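Local coordinates for protein type I site-specific restriction-modification system, R (Restriction) subunit (Vibrio vulnificus, PDB 3H1T) that is a putative restriction subunit of a type I restriction enzyme, probably using ATP to drive its helicase-like motor on DNA, at residues N188-S193 with S201-A206; Q192-G197 with F333-T338; A424-L429 with R456-N461. All blocks are in the same frame, centred on the assembly; numbering follows the deposited sequence.

Contact 1: residues N188-S193 with S201-A206; sequences NRAVQS and SLITMA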
# COMPACT_ATOMS: atom_id res chain seq x y z
N ASN A 188 9.01 3.21 11.33
CA ASN A 188 9.90 4.07 12.10
C ASN A 188 9.33 5.46 12.40
O ASN A 188 9.55 5.99 13.49
CB ASN A 188 11.24 4.20 11.36
CG ASN A 188 12.07 2.93 11.42
OD1 ASN A 188 11.58 1.85 11.79
ND2 ASN A 188 13.33 3.04 11.04
N ARG A 189 8.60 6.05 11.46
CA ARG A 189 8.03 7.37 11.69
C ARG A 189 6.89 7.32 12.68
O ARG A 189 6.60 8.31 13.35
CB ARG A 189 7.54 8.00 10.39
CG ARG A 189 8.66 8.24 9.42
CD ARG A 189 8.26 9.21 8.34
NE ARG A 189 9.36 9.42 7.41
CZ ARG A 189 9.24 10.07 6.26
NH1 ARG A 189 8.07 10.58 5.90
NH2 ARG A 189 10.29 10.17 5.46
N ALA A 190 6.23 6.16 12.76
CA ALA A 190 5.13 5.97 13.68
C ALA A 190 5.70 5.88 15.08
O ALA A 190 5.27 6.60 15.99
CB ALA A 190 4.39 4.69 13.33
N VAL A 191 6.68 5.00 15.25
CA VAL A 191 7.35 4.80 16.54
C VAL A 191 7.98 6.09 17.01
O VAL A 191 7.96 6.42 18.19
CB VAL A 191 8.44 3.74 16.40
CG1 VAL A 191 9.22 3.61 17.70
CG2 VAL A 191 7.81 2.41 16.00
N GLN A 192 8.54 6.83 16.05
CA GLN A 192 9.19 8.11 16.31
C GLN A 192 8.13 9.11 16.78
O GLN A 192 8.32 9.81 17.78
CB GLN A 192 9.83 8.60 15.00
CG GLN A 192 10.84 9.73 15.10
CD GLN A 192 11.41 10.10 13.72
OE1 GLN A 192 12.18 9.34 13.13
NE2 GLN A 192 11.01 11.26 13.21
N SER A 193 7.02 9.16 16.06
CA SER A 193 5.91 10.05 16.39
C SER A 193 5.46 9.85 17.84
O SER A 193 5.30 10.81 18.60
CB SER A 193 4.72 9.79 15.47
OG SER A 193 4.97 10.24 14.15
N SER A 201 -1.59 10.21 14.90
CA SER A 201 -0.86 10.18 13.62
C SER A 201 -1.55 9.43 12.47
O SER A 201 -2.27 8.45 12.69
CB SER A 201 0.53 9.54 13.78
OG SER A 201 1.19 9.92 14.97
N LEU A 202 -1.31 9.88 11.24
CA LEU A 202 -1.91 9.24 10.08
C LEU A 202 -0.88 8.67 9.09
O LEU A 202 0.19 9.26 8.87
CB LEU A 202 -2.83 10.24 9.35
CG LEU A 202 -3.69 9.66 8.23
CD1 LEU A 202 -4.56 8.52 8.78
CD2 LEU A 202 -4.56 10.78 7.63
N ILE A 203 -1.22 7.53 8.50
CA ILE A 203 -0.37 6.87 7.51
C ILE A 203 -1.25 6.51 6.32
O ILE A 203 -2.28 5.87 6.49
CB ILE A 203 0.22 5.55 8.04
CG1 ILE A 203 0.92 5.79 9.37
CG2 ILE A 203 1.19 4.99 7.03
CD1 ILE A 203 1.27 4.53 10.11
N THR A 204 -0.84 6.92 5.13
CA THR A 204 -1.60 6.60 3.93
C THR A 204 -0.80 5.61 3.08
O THR A 204 0.34 5.88 2.70
CB THR A 204 -1.88 7.85 3.08
OG1 THR A 204 -2.50 8.85 3.90
CG2 THR A 204 -2.81 7.51 1.92
N MSE A 205 -1.40 4.47 2.82
CA MSE A 205 -0.76 3.43 2.02
C MSE A 205 -1.79 2.85 1.06
O MSE A 205 -2.89 2.50 1.46
CB MSE A 205 -0.22 2.32 2.92
CG MSE A 205 1.03 2.67 3.75
SE MSE A 205 1.56 1.19 4.92
CE MSE A 205 2.67 0.22 3.69
N ALA A 206 -1.42 2.75 -0.21
CA ALA A 206 -2.31 2.19 -1.22
C ALA A 206 -2.66 0.76 -0.81
O ALA A 206 -1.84 0.03 -0.24
CB ALA A 206 -1.63 2.20 -2.57
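S193 and S201 bring helix 181-195 and strand 200-205 closest here, their CA atoms 7.3 Å apart, with no hydrogen bond from one segment to the other. The pair is consistent with the first RecA-like domain of a superfamily 2 helicase motor, where this helix packs on the parallel sheet and a short connection leads from it into the strand. S193 CB is nearest S201 OG, at 3.6 Å, with S193 OG 3.9 Å from the same S201 OG. The S193 hydroxyl is turned back into its own helix: with OG beside the backbone N (chi1 -71°), it bonds to R189 O. One turn farther toward the start of the helix, A190 CB meets I203 CD1 at 4.5 Å, a loose apolar touch made by the end of the isoleucine chain, which is stretched out by a chi2 of 168°. All four residues are buried; I218 of helix 211-224 also packs on A190, and I357 touches both S193 and I203. Within the sheet, S201 and I203 share backbone hydrogen bonds with G336 of the neighbouring strand 333-338. R189 O takes two bonds from S193, the backbone N at 2.9 Å and OG at 2.6 Å, and the two donors arrive from opposite faces of the carbonyl plane.

Contact 2: residues Q192-G197 with F333-T338; sequences QSVLQG and FQIGMT
V194 CG1 sits over one face of the F333 ring, a CH-pi contact 3.9 Å from the centroid and 15° off the ring normal. It joins the end of helix 181-195 to the start of strand 333-338 in what is probably the first RecA-like domain of the helicase motor. The methyl is displaced toward the CD2 side of the ring, with CD2 itself 3.8 Å away. CG1, anti to the backbone N (chi1 175°), lies over the ring, while V194 CG2 touches both the F333 CD2 rim and I335 CD1, each at 4.1 Å; the valine and isoleucine side chains cross at about a right angle. The ring also lies against the helix terminus, where G197 CA is at its edge, in the ring plane. This terminus is a Schellman motif: G197 has a positive phi of 86°, which suits glycine because a side chain would press against the carbonyl oxygen before it. Farther out, W227 packs on V194, and L305 of the adjoining strand 305-308 touches F333 and I335. Backbone bonds from F333 to D304 and I306 hold the strand start in the sheet, and Q196 NE2 ties the helix end to E157 O. V194 O accepts the bond from G197 N at 3.0 Å and lies 3.3 Å from F333 CE2.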
# COMPACT_ATOMS: atom_id res chain seq x y z
N GLN A 192 8.54 6.83 16.05
CA GLN A 192 9.19 8.11 16.31
C GLN A 192 8.13 9.11 16.78
O GLN A 192 8.32 9.81 17.78
CB GLN A 192 9.83 8.60 15.00
CG GLN A 192 10.84 9.73 15.10
CD GLN A 192 11.41 10.10 13.72
OE1 GLN A 192 12.18 9.34 13.13
NE2 GLN A 192 11.01 11.26 13.21
N SER A 193 7.02 9.16 16.06
CA SER A 193 5.91 10.05 16.39
C SER A 193 5.46 9.85 17.84
O SER A 193 5.30 10.81 18.60
CB SER A 193 4.72 9.79 15.47
OG SER A 193 4.97 10.24 14.15
N VAL A 194 5.24 8.59 18.21
CA VAL A 194 4.81 8.24 19.55
C VAL A 194 5.83 8.67 20.58
O VAL A 194 5.49 9.23 21.62
CB VAL A 194 4.58 6.71 19.65
CG1 VAL A 194 4.26 6.32 21.06
CG2 VAL A 194 3.45 6.31 18.73
N LEU A 195 7.11 8.45 20.29
CA LEU A 195 8.15 8.84 21.22
C LEU A 195 8.22 10.35 21.41
O LEU A 195 8.70 10.81 22.45
CB LEU A 195 9.51 8.30 20.77
CG LEU A 195 9.59 6.77 20.62
CD1 LEU A 195 11.01 6.34 20.25
CD2 LEU A 195 9.15 6.11 21.92
N GLN A 196 7.74 11.12 20.43
CA GLN A 196 7.76 12.59 20.50
C GLN A 196 6.50 13.14 21.18
O GLN A 196 6.35 14.35 21.37
CB GLN A 196 7.85 13.19 19.10
CG GLN A 196 8.99 12.68 18.24
CD GLN A 196 8.90 13.21 16.83
OE1 GLN A 196 7.89 13.04 16.15
NE2 GLN A 196 9.96 13.85 16.38
N GLY A 197 5.58 12.24 21.50
CA GLY A 197 4.36 12.65 22.15
C GLY A 197 3.22 13.09 21.24
O GLY A 197 2.36 13.87 21.65
N PHE A 333 -2.52 6.78 22.77
CA PHE A 333 -1.91 7.22 21.51
C PHE A 333 -2.72 6.56 20.41
O PHE A 333 -3.14 5.41 20.55
CB PHE A 333 -0.45 6.79 21.39
CG PHE A 333 0.53 7.72 22.05
CD1 PHE A 333 0.76 7.65 23.42
CD2 PHE A 333 1.23 8.66 21.30
CE1 PHE A 333 1.68 8.49 24.05
CE2 PHE A 333 2.17 9.53 21.92
CZ PHE A 333 2.39 9.44 23.30
N GLN A 334 -2.95 7.29 19.32
CA GLN A 334 -3.74 6.75 18.22
C GLN A 334 -3.08 6.86 16.85
O GLN A 334 -2.72 7.96 16.42
CB GLN A 334 -5.10 7.46 18.20
CG GLN A 334 -5.96 7.17 19.44
CD GLN A 334 -7.17 8.07 19.53
OE1 GLN A 334 -7.70 8.52 18.52
NE2 GLN A 334 -7.62 8.33 20.76
N ILE A 335 -2.93 5.73 16.16
CA ILE A 335 -2.35 5.71 14.82
C ILE A 335 -3.40 5.27 13.82
O ILE A 335 -3.93 4.15 13.88
CB ILE A 335 -1.13 4.71 14.66
CG1 ILE A 335 0.13 5.30 15.30
CG2 ILE A 335 -0.84 4.45 13.18
CD1 ILE A 335 0.02 5.38 16.77
N GLY A 336 -3.73 6.16 12.90
CA GLY A 336 -4.71 5.83 11.90
C GLY A 336 -4.07 5.52 10.56
O GLY A 336 -3.10 6.17 10.13
N MSE A 337 -4.59 4.51 9.88
CA MSE A 337 -4.08 4.15 8.57
C MSE A 337 -5.25 4.27 7.61
O MSE A 337 -6.38 3.94 7.96
CB MSE A 337 -3.53 2.72 8.59
CG MSE A 337 -2.57 2.45 9.74
SE MSE A 337 -1.46 0.89 9.49
CE MSE A 337 -2.77 -0.51 9.77
N THR A 338 -4.98 4.77 6.41
CA THR A 338 -6.02 4.94 5.40
C THR A 338 -5.41 4.55 4.06
O THR A 338 -4.19 4.59 3.91
CB THR A 338 -6.53 6.40 5.37
OG1 THR A 338 -7.69 6.49 4.53
CG2 THR A 338 -5.46 7.35 4.86

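Contact 3: residues A424-L429 with R456-N461; sequences AFAKHL and RRALNN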
# COMPACT_ATOMS: atom_id res chain seq x y z
N ALA A 424 -26.37 -4.91 -22.88
CA ALA A 424 -25.37 -4.39 -23.81
C ALA A 424 -23.98 -4.61 -23.22
O ALA A 424 -23.06 -5.06 -23.90
CB ALA A 424 -25.59 -2.90 -24.04
N PHE A 425 -23.86 -4.27 -21.95
CA PHE A 425 -22.62 -4.40 -21.21
C PHE A 425 -22.19 -5.85 -21.16
O PHE A 425 -21.01 -6.17 -21.38
CB PHE A 425 -22.79 -3.87 -19.80
CG PHE A 425 -23.22 -2.44 -19.74
CD1 PHE A 425 -23.11 -1.61 -20.85
CD2 PHE A 425 -23.75 -1.92 -18.58
CE1 PHE A 425 -23.53 -0.28 -20.79
CE2 PHE A 425 -24.18 -0.59 -18.51
CZ PHE A 425 -24.07 0.23 -19.62
N ALA A 426 -23.14 -6.73 -20.89
CA ALA A 426 -22.83 -8.16 -20.82
C ALA A 426 -22.36 -8.68 -22.16
O ALA A 426 -21.45 -9.49 -22.23
CB ALA A 426 -24.04 -8.95 -20.36
N LYS A 427 -22.97 -8.20 -23.25
CA LYS A 427 -22.56 -8.67 -24.56
C LYS A 427 -21.15 -8.15 -24.84
O LYS A 427 -20.27 -8.91 -25.26
CB LYS A 427 -23.52 -8.19 -25.66
CG LYS A 427 -23.47 -9.08 -26.89
CD LYS A 427 -23.38 -8.30 -28.20
CE LYS A 427 -23.33 -9.24 -29.44
NZ LYS A 427 -22.04 -9.98 -29.60
N HIS A 428 -20.93 -6.86 -24.60
CA HIS A 428 -19.62 -6.28 -24.84
C HIS A 428 -18.51 -6.91 -23.99
O HIS A 428 -17.41 -7.14 -24.49
CB HIS A 428 -19.66 -4.78 -24.61
CG HIS A 428 -18.34 -4.12 -24.79
ND1 HIS A 428 -17.40 -4.07 -23.78
CD2 HIS A 428 -17.76 -3.56 -25.88
CE1 HIS A 428 -16.30 -3.51 -24.24
NE2 HIS A 428 -16.49 -3.19 -25.51
N LEU A 429 -18.80 -7.20 -22.72
CA LEU A 429 -17.81 -7.82 -21.84
C LEU A 429 -17.47 -9.23 -22.33
O LEU A 429 -16.30 -9.65 -22.32
CB LEU A 429 -18.35 -7.88 -20.41
CG LEU A 429 -17.45 -8.49 -19.33
CD1 LEU A 429 -16.06 -7.90 -19.47
CD2 LEU A 429 -18.02 -8.22 -17.94
N ARG A 456 -25.49 -11.29 -13.70
CA ARG A 456 -25.02 -12.66 -13.59
C ARG A 456 -25.75 -13.58 -14.57
O ARG A 456 -25.11 -14.35 -15.28
CB ARG A 456 -25.22 -13.21 -12.17
CG ARG A 456 -24.94 -14.71 -12.05
CD ARG A 456 -25.47 -15.31 -10.75
NE ARG A 456 -26.93 -15.32 -10.69
CZ ARG A 456 -27.71 -16.20 -11.31
NH1 ARG A 456 -27.18 -17.17 -12.05
NH2 ARG A 456 -29.03 -16.11 -11.19
N ARG A 457 -27.08 -13.49 -14.60
CA ARG A 457 -27.89 -14.33 -15.47
C ARG A 457 -27.59 -14.07 -16.93
O ARG A 457 -27.44 -15.00 -17.72
CB ARG A 457 -29.38 -14.09 -15.23
CG ARG A 457 -30.30 -14.93 -16.12
CD ARG A 457 -31.78 -14.74 -15.79
NE ARG A 457 -32.04 -14.92 -14.37
CZ ARG A 457 -32.18 -13.91 -13.51
NH1 ARG A 457 -32.08 -12.66 -13.94
NH2 ARG A 457 -32.40 -14.14 -12.23
N ALA A 458 -27.49 -12.79 -17.30
CA ALA A 458 -27.19 -12.44 -18.68
C ALA A 458 -25.85 -13.01 -19.10
O ALA A 458 -25.74 -13.72 -20.10
CB ALA A 458 -27.19 -10.94 -18.84
N LEU A 459 -24.83 -12.68 -18.33
CA LEU A 459 -23.46 -13.12 -18.60
C LEU A 459 -23.41 -14.66 -18.69
O LEU A 459 -22.70 -15.22 -19.52
CB LEU A 459 -22.55 -12.60 -17.48
CG LEU A 459 -21.44 -11.53 -17.67
CD1 LEU A 459 -21.77 -10.54 -18.77
CD2 LEU A 459 -21.25 -10.82 -16.34
N ASN A 460 -24.18 -15.33 -17.83
CA ASN A 460 -24.22 -16.80 -17.81
C ASN A 460 -24.73 -17.34 -19.13
O ASN A 460 -24.10 -18.20 -19.74
CB ASN A 460 -25.13 -17.31 -16.70
CG ASN A 460 -25.38 -18.82 -16.78
OD1 ASN A 460 -26.13 -19.30 -17.62
ND2 ASN A 460 -24.72 -19.57 -15.91
N ASN A 461 -25.87 -16.84 -19.57
CA ASN A 461 -26.45 -17.28 -20.83
C ASN A 461 -25.62 -16.92 -22.05
O ASN A 461 -25.65 -17.63 -23.04
CB ASN A 461 -27.87 -16.74 -20.98
CG ASN A 461 -28.80 -17.24 -19.91
OD1 ASN A 461 -28.51 -18.23 -19.24
ND2 ASN A 461 -29.92 -16.56 -19.74
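Apolar helix-to-helix packing joins A426 and L429 of helix 422-436 to A458 and L459 of helix 449-462, on the second helicase domain. The segment axes approach to 9.2 Å and run in broadly the same direction, at a signed crossing angle of -39°. A426 and A458 meet methyl to methyl, CB to CB, at 4.0 Å, and the nearest CA pair is that of A426 and L459, 5.5 Å apart. L459 turns its end toward A426, but the exact placement of its CD1 is doubtful, because it is modelled too close to A426 CB. L459 CD2 touches L429 CD2 loosely at 4.4 Å. Beyond the helix pair, L459 continues onto V474 and I502 of strands 474-476 and 502-505, which places the leucine between its partner helix and the sheet. Another flank of helix 422-436 is held by Y557, whose ring stacks with F425 and whose hydroxyl bonds H428 ND1. R456 and R457, both turned from helix 422-436, make salt bridges to D453. Two helices lying side by side over a largely parallel sheet are typical of the alpha/beta layering of a RecA-like helicase C-terminal domain.

In the fold
Contacts 1 and 2 share helix 181-195, with Q192 and S193 common to both, and bind it to two strands, 200-205 and 333-338, that are neighbours in one parallel sheet. Their centres lie 7 Å apart. Contact 1 is wholly buried and slight, mixing serines with aliphatic groups; contact 2, at the helix end, is partly buried and gains an aromatic face. Contact 3 is a separate helix pair in the second helicase domain, centred 44 Å from contact 1 and touching neither of the other two. Mostly buried, it is purely aliphatic, with the charged R456 and R457 taking no part in it.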